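PDB 4OC9: putative O-acetylhomoserine (Thiol)-lyase from Campylobacter jejuni, which probably binds pyridoxal 5'-phosphate and makes homocysteine from O-acetylhomoserine and sulfide. Local coordinates for residues L375-H378 / T382-S385. Residues are numbered along the deposited sequence; the frame is centred on the assembly and turned at random.
Sequences LIIH and TTHS
The CA atoms of H378 and T382 lie 6.3 Å apart, where the chain has left strand 375-377 and, after three residues, enters a type I beta turn from T382 to S385. S385 N closes this turn on T382 O at 3.1 Å.

The apolar part of the contact joins I377 and T382. Their side chains reach toward each other, tip to tip. The CG1-CD1 branch of I377 meets the methyl of T382, with I377 CG1 3.7 Å from T382 CG2. I377 extends this branch with CG1 anti to its own N (chi1 -155°). The modelled approach of I377 CD1 to the T382 methyl is too short for two carbons, so the exact position of CD1 is doubtful.

The polar part is slight. T382 OG1 lies 3.3 Å from H378 O, at best a weak hydrogen bond. In T382, chi1 of -57° sets OG1 beside the backbone N and leaves CG2 anti to that N, against the I377 branch. T382 thus sets its methyl against I377, while its hydroxyl lies near H378 O. The H378 ring is held from outside the two segments: NE2 bonds to K399 O, and the ring meets Y350 at about a right angle.

Within the turn, T383 OG1 and H384 ND1 share a hydrogen bond of 2.8 Å. The hydroxyl lies in the plane of the H384 ring, at its edge. S385 O accepts a hydrogen bond from H246 NE2 of a second subunit, and T382 packs on F45 of that subunit.

This is local packing of a beta turn against the end of a strand in the five-stranded mixed sheet, at a subunit interface. The sheet belongs to the smaller, C-terminal domain of the aminotransferase-like (fold type I) PLP enzymes, which include the Cys/Met metabolism family.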
loop_
_atom_site.group_PDB
_atom_site.type_symbol
_atom_site.label_atom_id
_atom_site.label_comp_id
_atom_site.label_asym_id
_atom_site.label_seq_id
_atom_site.Cartn_x
_atom_site.Cartn_y
_atom_site.Cartn_z
ATOM N N LEU D 375 -15.829 12.472 -15.585
ATOM C CA LEU D 375 -16.996 12.164 -14.776
ATOM C C LEU D 375 -18.182 13.099 -15.007
ATOM O O LEU D 375 -18.040 14.255 -15.448
ATOM C CB LEU D 375 -16.636 12.294 -13.301
ATOM C CG LEU D 375 -15.371 11.575 -12.844
ATOM C CD1 LEU D 375 -15.133 11.848 -11.379
ATOM C CD2 LEU D 375 -15.430 10.084 -13.113
ATOM N N ILE D 376 -19.366 12.590 -14.689
ATOM C CA ILE D 376 -20.599 13.357 -14.874
ATOM C C ILE D 376 -21.566 13.151 -13.744
ATOM O O ILE D 376 -21.605 12.090 -13.161
ATOM C CB ILE D 376 -21.260 12.991 -16.223
ATOM C CG1 ILE D 376 -22.539 13.812 -16.444
ATOM C CG2 ILE D 376 -21.578 11.511 -16.304
ATOM C CD1 ILE D 376 -23.138 13.716 -17.842
ATOM N N ILE D 377 -22.333 14.182 -13.450
ATOM C CA ILE D 377 -23.339 14.158 -12.410
ATOM C C ILE D 377 -24.385 15.270 -12.556
ATOM O O ILE D 377 -24.150 16.258 -13.224
ATOM C CB ILE D 377 -22.708 14.337 -11.045
ATOM C CG1 ILE D 377 -23.695 13.674 -10.031
ATOM C CG2 ILE D 377 -22.272 15.833 -10.890
ATOM C CD1 ILE D 377 -22.966 13.088 -8.869
ATOM N N HIS D 378 -25.553 15.056 -11.945
ATOM C CA HIS D 378 -26.692 16.004 -11.925
ATOM C C HIS D 378 -26.833 16.526 -10.482
ATOM O O HIS D 378 -27.535 15.912 -9.678
ATOM C CB HIS D 378 -27.973 15.272 -12.294
ATOM C CG HIS D 378 -29.179 16.152 -12.312
ATOM N ND1 HIS D 378 -29.854 16.517 -11.168
ATOM C CD2 HIS D 378 -29.857 16.706 -13.349
ATOM C CE1 HIS D 378 -30.887 17.274 -11.495
ATOM N NE2 HIS D 378 -30.907 17.411 -12.813
ATOM N N THR D 382 -28.276 15.326 -6.204
ATOM C CA THR D 382 -27.122 14.627 -5.749
ATOM C C THR D 382 -26.162 15.435 -4.846
ATOM O O THR D 382 -26.378 15.490 -3.627
ATOM C CB THR D 382 -26.432 14.066 -7.044
ATOM O OG1 THR D 382 -27.337 13.227 -7.791
ATOM C CG2 THR D 382 -25.261 13.257 -6.727
ATOM N N THR D 383 -25.125 16.055 -5.415
ATOM C CA THR D 383 -24.109 16.826 -4.637
ATOM C C THR D 383 -24.655 18.018 -3.860
ATOM O O THR D 383 -24.114 18.409 -2.830
ATOM C CB THR D 383 -22.958 17.343 -5.537
ATOM O OG1 THR D 383 -23.474 18.250 -6.532
ATOM C CG2 THR D 383 -22.215 16.170 -6.209
ATOM N N HIS D 384 -25.716 18.610 -4.382
ATOM C CA HIS D 384 -26.357 19.745 -3.747
ATOM C C HIS D 384 -27.815 19.402 -3.443
ATOM O O HIS D 384 -28.699 20.262 -3.368
ATOM C CB HIS D 384 -26.144 20.982 -4.607
ATOM C CG HIS D 384 -24.716 21.427 -4.627
ATOM N ND1 HIS D 384 -23.726 20.729 -5.284
ATOM C CD2 HIS D 384 -24.120 22.518 -4.097
ATOM C CE1 HIS D 384 -22.574 21.351 -5.131
ATOM N NE2 HIS D 384 -22.790 22.449 -4.427
ATOM N N SER D 385 -28.020 18.106 -3.218
ATOM C CA SER D 385 -29.314 17.534 -2.878
ATOM C C SER D 385 -29.803 18.059 -1.515
ATOM O O SER D 385 -31.007 18.213 -1.294
ATOM C CB SER D 385 -29.196 16.003 -2.817
ATOM O OG SER D 385 -30.421 15.398 -2.446
#